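Local coordinates for nitrite oxidoreductase subunit A (Kuenenia stuttgartiensis, PDB 7B04), which belongs to the molybdopterin oxidoreductase family, is related to NarG, and holds a molybdenum atom, two MD1 groups and an iron/sulfur cluster, at residues 274-280 against 525-531; 353-359 against 537-542; 532-536 against 1063-1068. All blocks are in the same frame, centred on the assembly; numbering follows the deposited sequence.

Contact 1 of 3, residues 274-280 against 525-531. With MO (molybdenum atom), chain C; MD1 (phosphoric acid 4-(2-amino-4-oxo-3,4,5,6,-tetrahydro-pteridin-6-yl)-2-hydroxy-3,4-dimercapto-but-3-en-yl ester guanylate ester), chain D.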
# COMPACT_ATOMS: atom_id res chain seq x y z
N GLY B 274 -12.10 -4.13 -16.00
CA GLY B 274 -11.64 -5.49 -16.15
C GLY B 274 -11.82 -6.35 -14.92
O GLY B 274 -11.13 -7.36 -14.77
N ASP B 275 -12.74 -5.96 -14.04
CA ASP B 275 -12.89 -6.59 -12.74
C ASP B 275 -13.85 -7.79 -12.75
O ASP B 275 -13.72 -8.67 -11.89
CB ASP B 275 -13.37 -5.56 -11.72
CG ASP B 275 -12.30 -4.53 -11.36
OD1 ASP B 275 -11.09 -4.84 -11.45
OD2 ASP B 275 -12.68 -3.40 -10.98
N GLN B 276 -14.81 -7.83 -13.67
CA GLN B 276 -15.80 -8.94 -13.72
C GLN B 276 -15.11 -10.22 -14.17
O GLN B 276 -14.21 -10.11 -14.95
CB GLN B 276 -16.91 -8.56 -14.69
CG GLN B 276 -17.64 -9.72 -15.35
CD GLN B 276 -19.13 -9.61 -15.52
OE1 GLN B 276 -19.91 -9.97 -14.65
NE2 GLN B 276 -19.55 -9.17 -16.69
N ALA B 277 -15.48 -11.38 -13.64
CA ALA B 277 -14.93 -12.60 -14.25
C ALA B 277 -15.92 -13.00 -15.36
O ALA B 277 -16.94 -13.55 -15.04
CB ALA B 277 -14.82 -13.66 -13.21
N PRO B 278 -15.60 -12.85 -16.65
CA PRO B 278 -16.57 -13.06 -17.74
C PRO B 278 -17.16 -14.45 -17.81
O PRO B 278 -18.26 -14.62 -18.35
CB PRO B 278 -15.75 -12.74 -19.00
CG PRO B 278 -14.60 -11.91 -18.48
CD PRO B 278 -14.26 -12.54 -17.19
N GLY B 279 -16.47 -15.46 -17.28
CA GLY B 279 -16.99 -16.82 -17.34
C GLY B 279 -18.14 -17.07 -16.39
O GLY B 279 -18.88 -18.03 -16.58
N HIS B 280 -18.30 -16.22 -15.37
CA HIS B 280 -19.34 -16.46 -14.37
C HIS B 280 -20.76 -16.40 -14.93
O HIS B 280 -21.56 -17.29 -14.57
CB HIS B 280 -19.16 -15.46 -13.22
CG HIS B 280 -18.03 -15.79 -12.30
ND1 HIS B 280 -17.71 -15.03 -11.20
CD2 HIS B 280 -17.13 -16.81 -12.33
CE1 HIS B 280 -16.67 -15.56 -10.59
NE2 HIS B 280 -16.30 -16.64 -11.25
N TYR B 525 -9.24 -16.28 -7.61
CA TYR B 525 -8.60 -15.64 -8.74
C TYR B 525 -9.01 -14.19 -8.81
O TYR B 525 -9.91 -13.74 -8.10
CB TYR B 525 -8.96 -16.32 -10.07
CG TYR B 525 -10.38 -16.80 -10.21
CD1 TYR B 525 -10.76 -18.02 -9.68
CD2 TYR B 525 -11.32 -16.06 -10.91
CE1 TYR B 525 -12.05 -18.48 -9.82
CE2 TYR B 525 -12.62 -16.51 -11.06
CZ TYR B 525 -12.97 -17.72 -10.51
OH TYR B 525 -14.26 -18.17 -10.67
N GLY B 526 -8.33 -13.46 -9.67
CA GLY B 526 -8.58 -12.05 -9.85
C GLY B 526 -8.17 -11.62 -11.23
O GLY B 526 -8.21 -12.40 -12.18
N GLU B 527 -7.75 -10.37 -11.33
CA GLU B 527 -7.44 -9.75 -12.60
C GLU B 527 -6.02 -10.03 -13.06
O GLU B 527 -5.59 -9.50 -14.09
CB GLU B 527 -7.71 -8.25 -12.51
CG GLU B 527 -9.21 -7.96 -12.44
CD GLU B 527 -9.81 -8.33 -11.10
OE1 GLU B 527 -9.21 -7.98 -10.06
OE2 GLU B 527 -10.86 -9.00 -11.07
N GLY B 528 -5.27 -10.84 -12.31
CA GLY B 528 -4.06 -11.42 -12.86
C GLY B 528 -4.36 -12.36 -14.01
O GLY B 528 -3.48 -12.58 -14.86
N VAL B 529 -5.57 -12.90 -14.06
CA VAL B 529 -6.00 -13.74 -15.17
C VAL B 529 -7.21 -13.12 -15.87
O VAL B 529 -7.45 -13.38 -17.05
CB VAL B 529 -6.32 -15.17 -14.69
CG1 VAL B 529 -5.07 -15.82 -14.13
CG2 VAL B 529 -7.42 -15.14 -13.64
N ASN B 530 -7.97 -12.29 -15.15
CA ASN B 530 -9.12 -11.63 -15.75
C ASN B 530 -8.73 -10.49 -16.69
O ASN B 530 -9.58 -10.02 -17.45
CB ASN B 530 -10.06 -11.10 -14.67
CG ASN B 530 -11.00 -12.16 -14.14
OD1 ASN B 530 -11.32 -13.13 -14.83
ND2 ASN B 530 -11.46 -11.98 -12.91
N HIS B 531 -7.48 -10.04 -16.65
CA HIS B 531 -7.01 -8.99 -17.54
C HIS B 531 -6.29 -9.55 -18.77
O HIS B 531 -5.47 -8.86 -19.38
CB HIS B 531 -6.10 -8.02 -16.79
CG HIS B 531 -6.84 -7.06 -15.91
ND1 HIS B 531 -6.21 -6.21 -15.03
CD2 HIS B 531 -8.17 -6.82 -15.78
CE1 HIS B 531 -7.11 -5.48 -14.40
NE2 HIS B 531 -8.31 -5.83 -14.83
MO MO C . -10.72 -3.18 -10.15
PB MD1 D . -5.57 -8.53 -8.42
O3B MD1 D . -4.86 -8.20 -9.87
O1B MD1 D . -4.57 -9.19 -7.50
O2B MD1 D . -6.74 -9.47 -8.64
O3A MD1 D . -6.10 -7.12 -7.76
C10 MD1 D . -7.16 -6.41 -8.34
C11 MD1 D . -7.98 -5.72 -7.21
O11 MD1 D . -6.90 -5.31 -6.09
C12 MD1 D . -8.74 -4.74 -7.74
S12 MD1 D . -9.50 -5.02 -9.36
C13 MD1 D . -9.11 -3.39 -7.08
S13 MD1 D . -10.18 -2.30 -8.06
C14 MD1 D . -8.64 -2.89 -5.82
N15 MD1 D . -7.07 -2.67 -6.04
C16 MD1 D . -6.36 -2.51 -4.84
C15 MD1 D . -5.25 -1.53 -4.70
O14 MD1 D . -4.93 -0.84 -5.61
N17 MD1 D . -4.54 -1.42 -3.39
C17 MD1 D . -4.95 -2.32 -2.20
N16 MD1 D . -4.25 -2.21 -0.94
N18 MD1 D . -6.08 -3.31 -2.35
C20 MD1 D . -6.78 -3.43 -3.60
N8 MD1 D . -7.83 -4.34 -3.79
C7 MD1 D . -9.05 -3.67 -4.59
PA MD1 D . -3.25 -8.37 -10.18
O1A MD1 D . -2.93 -7.57 -11.42
O2A MD1 D . -2.47 -7.83 -9.00
O5' MD1 D . -2.83 -9.94 -10.43
C5' MD1 D . -2.55 -10.76 -9.33
C4' MD1 D . -1.40 -11.77 -9.66
O4' MD1 D . -1.70 -12.60 -10.95
C1' MD1 D . -0.33 -12.58 -11.69
N9 MD1 D . -0.49 -12.85 -13.14
C4 MD1 D . -0.85 -14.06 -13.56
N3 MD1 D . -1.18 -15.31 -12.81
C2 MD1 D . -1.56 -16.52 -13.54
N2 MD1 D . -1.87 -17.73 -12.82
N1 MD1 D . -1.63 -16.50 -14.98
C6 MD1 D . -1.31 -15.29 -15.69
O6 MD1 D . -1.37 -15.27 -16.87
C5 MD1 D . -0.91 -14.03 -14.92
N7 MD1 D . -0.58 -12.81 -15.32
C8 MD1 D . -0.31 -12.06 -14.22
C2' MD1 D . 0.06 -11.39 -11.48
O2' MD1 D . 1.49 -11.26 -11.71
C3' MD1 D . -0.30 -11.16 -9.87
O3' MD1 D . 0.74 -11.74 -9.04

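Contact 2 of 3, residues 353-359 against 537-542. With MD1 (phosphoric acid 4-(2-amino-4-oxo-3,4,5,6,-tetrahydro-pteridin-6-yl)-2-hydroxy-3,4-dimercapto-but-3-en-yl ester guanylate ester), chain D.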
# COMPACT_ATOMS: atom_id res chain seq x y z
N ASN B 353 -1.18 -16.24 -19.50
CA ASN B 353 -2.28 -16.42 -20.44
C ASN B 353 -2.47 -17.88 -20.83
O ASN B 353 -2.85 -18.18 -21.97
CB ASN B 353 -2.09 -15.54 -21.69
CG ASN B 353 -3.40 -15.23 -22.39
OD1 ASN B 353 -4.46 -15.74 -22.02
ND2 ASN B 353 -3.33 -14.39 -23.41
N THR B 354 -2.18 -18.81 -19.90
CA THR B 354 -2.30 -20.23 -20.19
C THR B 354 -2.97 -21.04 -19.07
O THR B 354 -2.79 -22.26 -19.03
CB THR B 354 -0.93 -20.88 -20.48
OG1 THR B 354 -0.15 -20.90 -19.29
CG2 THR B 354 -0.19 -20.12 -21.57
N ASP B 355 -3.72 -20.41 -18.16
CA ASP B 355 -4.24 -21.17 -17.03
C ASP B 355 -5.38 -22.11 -17.42
O ASP B 355 -5.62 -23.08 -16.70
CB ASP B 355 -4.74 -20.24 -15.92
CG ASP B 355 -3.62 -19.59 -15.14
OD1 ASP B 355 -3.84 -19.23 -13.97
OD2 ASP B 355 -2.52 -19.41 -15.72
N THR B 356 -6.08 -21.83 -18.52
CA THR B 356 -7.16 -22.73 -18.93
C THR B 356 -6.62 -24.14 -19.15
O THR B 356 -7.24 -25.12 -18.72
CB THR B 356 -7.85 -22.22 -20.19
OG1 THR B 356 -8.36 -20.90 -19.96
CG2 THR B 356 -8.99 -23.14 -20.58
N ALA B 357 -5.47 -24.25 -19.80
CA ALA B 357 -4.88 -25.56 -20.06
C ALA B 357 -4.55 -26.28 -18.75
O ALA B 357 -4.80 -27.48 -18.63
CB ALA B 357 -3.64 -25.41 -20.93
N LEU B 358 -4.01 -25.55 -17.77
CA LEU B 358 -3.60 -26.18 -16.52
C LEU B 358 -4.78 -26.86 -15.83
O LEU B 358 -4.69 -28.02 -15.41
CB LEU B 358 -2.97 -25.14 -15.59
CG LEU B 358 -2.56 -25.65 -14.20
CD1 LEU B 358 -1.46 -26.69 -14.31
CD2 LEU B 358 -2.14 -24.49 -13.31
N PHE B 359 -5.90 -26.16 -15.70
CA PHE B 359 -7.07 -26.73 -15.04
C PHE B 359 -7.78 -27.75 -15.91
O PHE B 359 -8.49 -28.61 -15.38
CB PHE B 359 -8.03 -25.62 -14.61
CG PHE B 359 -7.53 -24.83 -13.43
CD1 PHE B 359 -7.79 -25.26 -12.14
CD2 PHE B 359 -6.80 -23.67 -13.62
CE1 PHE B 359 -7.33 -24.54 -11.05
CE2 PHE B 359 -6.33 -22.95 -12.54
CZ PHE B 359 -6.60 -23.38 -11.25
N LEU B 537 -12.79 -17.94 -20.90
CA LEU B 537 -12.48 -19.36 -20.87
C LEU B 537 -11.82 -19.75 -19.56
O LEU B 537 -12.12 -20.81 -18.99
CB LEU B 537 -11.54 -19.70 -22.03
CG LEU B 537 -12.13 -19.79 -23.43
CD1 LEU B 537 -10.99 -19.65 -24.41
CD2 LEU B 537 -12.87 -21.10 -23.60
N MET B 538 -10.92 -18.90 -19.06
CA MET B 538 -10.21 -19.18 -17.82
C MET B 538 -11.17 -19.30 -16.64
O MET B 538 -11.06 -20.22 -15.83
CB MET B 538 -9.18 -18.08 -17.56
CG MET B 538 -7.79 -18.40 -18.04
SD MET B 538 -6.82 -16.88 -18.17
CE MET B 538 -5.16 -17.45 -17.85
N ASN B 539 -12.13 -18.38 -16.54
CA ASN B 539 -13.06 -18.44 -15.42
C ASN B 539 -13.94 -19.67 -15.51
O ASN B 539 -14.22 -20.33 -14.50
CB ASN B 539 -13.91 -17.17 -15.38
CG ASN B 539 -13.06 -15.92 -15.26
OD1 ASN B 539 -13.08 -15.08 -16.14
ND2 ASN B 539 -12.31 -15.81 -14.17
N ARG B 540 -14.39 -20.01 -16.72
CA ARG B 540 -15.08 -21.28 -16.92
C ARG B 540 -14.18 -22.44 -16.54
O ARG B 540 -14.63 -23.43 -15.95
CB ARG B 540 -15.55 -21.40 -18.37
CG ARG B 540 -16.63 -20.41 -18.76
CD ARG B 540 -16.84 -20.40 -20.26
NE ARG B 540 -17.34 -21.69 -20.74
CZ ARG B 540 -17.38 -22.04 -22.02
NH1 ARG B 540 -16.96 -21.21 -22.95
NH2 ARG B 540 -17.85 -23.24 -22.36
N SER B 541 -12.89 -22.34 -16.88
CA SER B 541 -11.93 -23.38 -16.51
C SER B 541 -11.81 -23.50 -14.99
O SER B 541 -11.50 -24.59 -14.48
CB SER B 541 -10.58 -23.07 -17.14
OG SER B 541 -9.57 -23.95 -16.67
N TYR B 542 -12.03 -22.41 -14.26
CA TYR B 542 -11.84 -22.40 -12.81
C TYR B 542 -12.95 -23.12 -12.04
O TYR B 542 -12.82 -23.26 -10.82
CB TYR B 542 -11.73 -20.95 -12.32
CG TYR B 542 -10.48 -20.25 -12.82
CD1 TYR B 542 -9.37 -20.98 -13.20
CD2 TYR B 542 -10.43 -18.87 -12.92
CE1 TYR B 542 -8.22 -20.35 -13.66
CE2 TYR B 542 -9.29 -18.23 -13.38
CZ TYR B 542 -8.19 -18.98 -13.75
OH TYR B 542 -7.05 -18.36 -14.20
PB MD1 D . -5.57 -8.53 -8.42
O3B MD1 D . -4.86 -8.20 -9.87
O1B MD1 D . -4.57 -9.19 -7.50
O2B MD1 D . -6.74 -9.47 -8.64
O3A MD1 D . -6.10 -7.12 -7.76
C10 MD1 D . -7.16 -6.41 -8.34
C11 MD1 D . -7.98 -5.72 -7.21
O11 MD1 D . -6.90 -5.31 -6.09
C12 MD1 D . -8.74 -4.74 -7.74
S12 MD1 D . -9.50 -5.02 -9.36
C13 MD1 D . -9.11 -3.39 -7.08
S13 MD1 D . -10.18 -2.30 -8.06
C14 MD1 D . -8.64 -2.89 -5.82
N15 MD1 D . -7.07 -2.67 -6.04
C16 MD1 D . -6.36 -2.51 -4.84
C15 MD1 D . -5.25 -1.53 -4.70
O14 MD1 D . -4.93 -0.84 -5.61
N17 MD1 D . -4.54 -1.42 -3.39
C17 MD1 D . -4.95 -2.32 -2.20
N16 MD1 D . -4.25 -2.21 -0.94
N18 MD1 D . -6.08 -3.31 -2.35
C20 MD1 D . -6.78 -3.43 -3.60
N8 MD1 D . -7.83 -4.34 -3.79
C7 MD1 D . -9.05 -3.67 -4.59
PA MD1 D . -3.25 -8.37 -10.18
O1A MD1 D . -2.93 -7.57 -11.42
O2A MD1 D . -2.47 -7.83 -9.00
O5' MD1 D . -2.83 -9.94 -10.43
C5' MD1 D . -2.55 -10.76 -9.33
C4' MD1 D . -1.40 -11.77 -9.66
O4' MD1 D . -1.70 -12.60 -10.95
C1' MD1 D . -0.33 -12.58 -11.69
N9 MD1 D . -0.49 -12.85 -13.14
C4 MD1 D . -0.85 -14.06 -13.56
N3 MD1 D . -1.18 -15.31 -12.81
C2 MD1 D . -1.56 -16.52 -13.54
N2 MD1 D . -1.87 -17.73 -12.82
N1 MD1 D . -1.63 -16.50 -14.98
C6 MD1 D . -1.31 -15.29 -15.69
O6 MD1 D . -1.37 -15.27 -16.87
C5 MD1 D . -0.91 -14.03 -14.92
N7 MD1 D . -0.58 -12.81 -15.32
C8 MD1 D . -0.31 -12.06 -14.22
C2' MD1 D . 0.06 -11.39 -11.48
O2' MD1 D . 1.49 -11.26 -11.71
C3' MD1 D . -0.30 -11.16 -9.87
O3' MD1 D . 0.74 -11.74 -9.04

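Contact 3 of 3, residues 532-536 against 1063-1068. With MD1 (phosphoric acid 4-(2-amino-4-oxo-3,4,5,6,-tetrahydro-pteridin-6-yl)-2-hydroxy-3,4-dimercapto-but-3-en-yl ester guanylate ester), chain D.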
# COMPACT_ATOMS: atom_id res chain seq x y z
N TYR B 532 -6.62 -10.78 -19.16
CA TYR B 532 -6.21 -11.36 -20.43
C TYR B 532 -7.45 -11.66 -21.27
O TYR B 532 -8.55 -11.85 -20.74
CB TYR B 532 -5.37 -12.62 -20.24
CG TYR B 532 -4.00 -12.36 -19.65
CD1 TYR B 532 -2.96 -11.87 -20.43
CD2 TYR B 532 -3.75 -12.60 -18.30
CE1 TYR B 532 -1.71 -11.63 -19.89
CE2 TYR B 532 -2.50 -12.36 -17.76
CZ TYR B 532 -1.49 -11.88 -18.55
OH TYR B 532 -0.25 -11.64 -18.00
N PHE B 533 -7.24 -11.73 -22.59
CA PHE B 533 -8.35 -11.79 -23.54
C PHE B 533 -9.27 -12.97 -23.25
O PHE B 533 -10.49 -12.82 -23.21
CB PHE B 533 -7.81 -11.87 -24.96
CG PHE B 533 -8.87 -11.78 -26.02
CD1 PHE B 533 -9.35 -10.55 -26.43
CD2 PHE B 533 -9.38 -12.93 -26.60
CE1 PHE B 533 -10.32 -10.47 -27.41
CE2 PHE B 533 -10.35 -12.85 -27.58
CZ PHE B 533 -10.82 -11.62 -27.99
N HIS B 534 -8.69 -14.14 -23.02
CA HIS B 534 -9.49 -15.36 -22.86
C HIS B 534 -9.81 -15.63 -21.40
O HIS B 534 -9.89 -16.78 -20.96
CB HIS B 534 -8.76 -16.54 -23.50
CG HIS B 534 -8.64 -16.42 -24.99
ND1 HIS B 534 -9.72 -16.59 -25.83
CD2 HIS B 534 -7.58 -16.14 -25.78
CE1 HIS B 534 -9.32 -16.41 -27.08
NE2 HIS B 534 -8.03 -16.14 -27.08
N ALA B 535 -9.95 -14.55 -20.63
CA ALA B 535 -10.39 -14.68 -19.24
C ALA B 535 -11.71 -15.44 -19.15
O ALA B 535 -11.92 -16.25 -18.23
CB ALA B 535 -10.51 -13.30 -18.59
N THR B 536 -12.61 -15.21 -20.11
CA THR B 536 -13.89 -15.91 -20.15
C THR B 536 -13.71 -17.42 -20.10
O THR B 536 -14.38 -18.11 -19.32
CB THR B 536 -14.65 -15.54 -21.44
OG1 THR B 536 -14.78 -14.12 -21.53
CG2 THR B 536 -16.04 -16.16 -21.44
N TRP B 1063 -9.25 -4.32 -26.02
CA TRP B 1063 -9.59 -5.48 -26.83
C TRP B 1063 -11.10 -5.70 -26.75
O TRP B 1063 -11.66 -5.79 -25.66
CB TRP B 1063 -8.84 -6.72 -26.36
CG TRP B 1063 -7.37 -6.67 -26.66
CD1 TRP B 1063 -6.37 -6.26 -25.82
CD2 TRP B 1063 -6.74 -7.02 -27.89
NE1 TRP B 1063 -5.16 -6.35 -26.45
CE2 TRP B 1063 -5.35 -6.81 -27.73
CE3 TRP B 1063 -7.20 -7.50 -29.12
CZ2 TRP B 1063 -4.44 -7.07 -28.74
CZ3 TRP B 1063 -6.29 -7.75 -30.12
CH2 TRP B 1063 -4.92 -7.53 -29.93
N SER B 1064 -11.75 -5.75 -27.91
CA SER B 1064 -13.20 -5.95 -27.99
C SER B 1064 -13.49 -7.45 -28.11
O SER B 1064 -13.37 -8.03 -29.19
CB SER B 1064 -13.79 -5.18 -29.16
OG SER B 1064 -15.20 -5.23 -29.14
N MET B 1065 -13.90 -8.07 -27.01
CA MET B 1065 -14.17 -9.50 -27.01
C MET B 1065 -15.49 -9.81 -27.69
O MET B 1065 -16.53 -9.27 -27.29
CB MET B 1065 -14.22 -10.04 -25.59
CG MET B 1065 -12.88 -10.26 -24.98
SD MET B 1065 -12.10 -8.69 -24.62
CE MET B 1065 -10.90 -9.28 -23.46
N PRO B 1066 -15.51 -10.66 -28.72
CA PRO B 1066 -16.80 -11.17 -29.22
C PRO B 1066 -17.57 -11.95 -28.17
O PRO B 1066 -18.81 -11.93 -28.18
CB PRO B 1066 -16.39 -12.05 -30.41
CG PRO B 1066 -15.01 -11.60 -30.78
CD PRO B 1066 -14.37 -11.18 -29.50
N MET B 1067 -16.87 -12.65 -27.27
CA MET B 1067 -17.52 -13.44 -26.23
C MET B 1067 -18.23 -12.60 -25.18
O MET B 1067 -19.07 -13.12 -24.45
CB MET B 1067 -16.50 -14.35 -25.55
CG MET B 1067 -16.07 -15.54 -26.39
SD MET B 1067 -17.42 -16.68 -26.72
CE MET B 1067 -17.73 -17.34 -25.08
N HIS B 1068 -17.91 -11.31 -25.09
CA HIS B 1068 -18.47 -10.44 -24.07
C HIS B 1068 -19.61 -9.57 -24.59
O HIS B 1068 -20.10 -8.71 -23.86
CB HIS B 1068 -17.38 -9.54 -23.48
CG HIS B 1068 -16.27 -10.28 -22.82
ND1 HIS B 1068 -15.13 -9.66 -22.35
CD2 HIS B 1068 -16.11 -11.60 -22.54
CE1 HIS B 1068 -14.32 -10.56 -21.82
NE2 HIS B 1068 -14.89 -11.74 -21.93
PB MD1 D . -5.57 -8.53 -8.42
O3B MD1 D . -4.86 -8.20 -9.87
O1B MD1 D . -4.57 -9.19 -7.50
O2B MD1 D . -6.74 -9.47 -8.64
O3A MD1 D . -6.10 -7.12 -7.76
C10 MD1 D . -7.16 -6.41 -8.34
C11 MD1 D . -7.98 -5.72 -7.21
O11 MD1 D . -6.90 -5.31 -6.09
C12 MD1 D . -8.74 -4.74 -7.74
S12 MD1 D . -9.50 -5.02 -9.36
C13 MD1 D . -9.11 -3.39 -7.08
S13 MD1 D . -10.18 -2.30 -8.06
C14 MD1 D . -8.64 -2.89 -5.82
N15 MD1 D . -7.07 -2.67 -6.04
C16 MD1 D . -6.36 -2.51 -4.84
C15 MD1 D . -5.25 -1.53 -4.70
O14 MD1 D . -4.93 -0.84 -5.61
N17 MD1 D . -4.54 -1.42 -3.39
C17 MD1 D . -4.95 -2.32 -2.20
N16 MD1 D . -4.25 -2.21 -0.94
N18 MD1 D . -6.08 -3.31 -2.35
C20 MD1 D . -6.78 -3.43 -3.60
N8 MD1 D . -7.83 -4.34 -3.79
C7 MD1 D . -9.05 -3.67 -4.59
PA MD1 D . -3.25 -8.37 -10.18
O1A MD1 D . -2.93 -7.57 -11.42
O2A MD1 D . -2.47 -7.83 -9.00
O5' MD1 D . -2.83 -9.94 -10.43
C5' MD1 D . -2.55 -10.76 -9.33
C4' MD1 D . -1.40 -11.77 -9.66
O4' MD1 D . -1.70 -12.60 -10.95
C1' MD1 D . -0.33 -12.58 -11.69
N9 MD1 D . -0.49 -12.85 -13.14
C4 MD1 D . -0.85 -14.06 -13.56
N3 MD1 D . -1.18 -15.31 -12.81
C2 MD1 D . -1.56 -16.52 -13.54
N2 MD1 D . -1.87 -17.73 -12.82
N1 MD1 D . -1.63 -16.50 -14.98
C6 MD1 D . -1.31 -15.29 -15.69
O6 MD1 D . -1.37 -15.27 -16.87
C5 MD1 D . -0.91 -14.03 -14.92
N7 MD1 D . -0.58 -12.81 -15.32
C8 MD1 D . -0.31 -12.06 -14.22
C2' MD1 D . 0.06 -11.39 -11.48
O2' MD1 D . 1.49 -11.26 -11.71
C3' MD1 D . -0.30 -11.16 -9.87
O3' MD1 D . 0.74 -11.74 -9.04

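Contact 1 of 3, residues 274-280 against 525-531
Tyr525 turns its ring between its own backbone N and carbonyl carbon (chi1 38°), while His280 places its imidazole beside its backbone N (chi1 -75°), and the two side chains approach from opposite directions. They meet in a nearly straight hydrogen bond, Tyr525 OH to His280 NE2 at 2.6 Å, with the hydroxyl in the plane of the imidazole; either atom could be the donor. Ser559 also bonds that hydroxyl. Ala277 CB lies over the centre of one His280 face and near the plane of Tyr525 at its edge. The amide of Asn530 lies against Ala277 and Pro278, its OD1 3.8 Å from Pro278 CD, with Asn539 close by as its probable partner. Tyr525 ends a strand of the five-stranded parallel sheet, and the chain then turns through Gly526 into the short helix 527-530, the usual place for a cofactor phosphate in such a fold. Glu527 N donates to MD1 O2B at 3.0 Å. Asp275 binds molybdenum through both carboxylate oxygens, OD1 and OD2 each 2.1 Å from the metal; S12 and S13 of this MD1 and two atoms from outside both complete the site. Glu527 OE2 comes to 3.0 Å from Asp275 O, an approach of two acceptors and not a hydrogen bond. The imidazole of His531 presents CD2 to Gly274 O at 3.2 Å; its NE2 bonds His273 O.

Contact 2 of 3, residues 353-359 against 537-542
The ring of Tyr542 sets its edge against one face of Phe359 in an offset edge-to-face pair, planes 75° apart and centroids 5.1 Å apart. CD1 of the tyrosine stands over the phenylalanine toward its rim. Met538 O, four residues back, sits over the centre of one face of Tyr542, and Asp355 CB lies at that ring's edge. Past this edge Tyr542 OH gives a weak bond to Asp355 OD1 (3.3 Å). Helices 355-359 and 537-541 run nearly parallel here, 22° between their directions and 8.6 Å between axes, and Thr356 OG1 lies against Met538 CG. Extended beyond CG, the Met538 side chain runs out to Asp355, where CE lies against CB at 3.4 Å. Ser541 OG, anti to its own backbone N (chi1 172°), adds a weak bond to Thr356 O and packs on Phe359 CB. The carboxylate of Asp355 faces the guanine of MD1: OD1 accepts from N2 at 2.7 Å and OD2 from N1 at 3.1 Å. Asn353 N donates to O6 of the base at 2.8 Å. Two neighbouring donors and one carbonyl acceptor of the base are thus read at once, a pattern that fits guanine, and because OD1 takes both the base N2 and the weak bond from Tyr542 OH, the tyrosine probably steadies the carboxylate.

Contact 3 of 3, residues 532-536 against 1063-1068
Tyr532, whose carbonyl oxygen O lies 4.4 Å from Met1065 CE, donates a hydrogen bond from OH to N7 of the MD1 guanine at 2.9 Å, with N7 in the plane of the phenol ring at its edge. The following residue carries the packing between the segments. With CG anti to the backbone N (chi1 -173°), Phe533 reaches into the loop 1063-1068, where Met1065 runs alongside it the other way. Met1065 CG stands over the ring face in a CH-pi contact, 3.9 Å from the centroid, and its SD lies obliquely to the same ring, a Met-aromatic contact. Trp1063 CB meets the ring edge, and Pro1066 CD comes to 3.9 Å from Phe533 CZ. Thr886 of helix 882-887 also packs on Phe533, Trp1063 and Pro1066. At the start of helix 535-541, Thr536 OG1 faces NE2 of His1068, but the modelled spacing is too short for the length of that bond to be trusted; ND1 of the same imidazole bonds Asn1095 N. The chemistry is therefore divided: the turn 532-535 offers one aromatic hydroxyl to the base and one hydrophobic ring to the loop from late in the chain.

Along the chain the order is 274-280, 353-359, then the continuous run 525-542, and last 1063-1068. That run supplies one side of all three contacts: helix 527-530 in contact 1, the turn 532-535 and first residues of helix 535-541 in contact 3, and the rest of that helix in contact 2. The centres lie 10 to 13 Å apart. Contact 1 touches contact 2 through Asn530 with Asn539 and contact 3 through Pro278 with Thr536 and His1068; contacts 2 and 3 touch through Asn353 and Tyr532. All three reach the same MD1, contact 1 from the phosphate and dithiolene to the guanine, contacts 2 and 3 at the guanine, tying one cofactor to distant parts of the sequence.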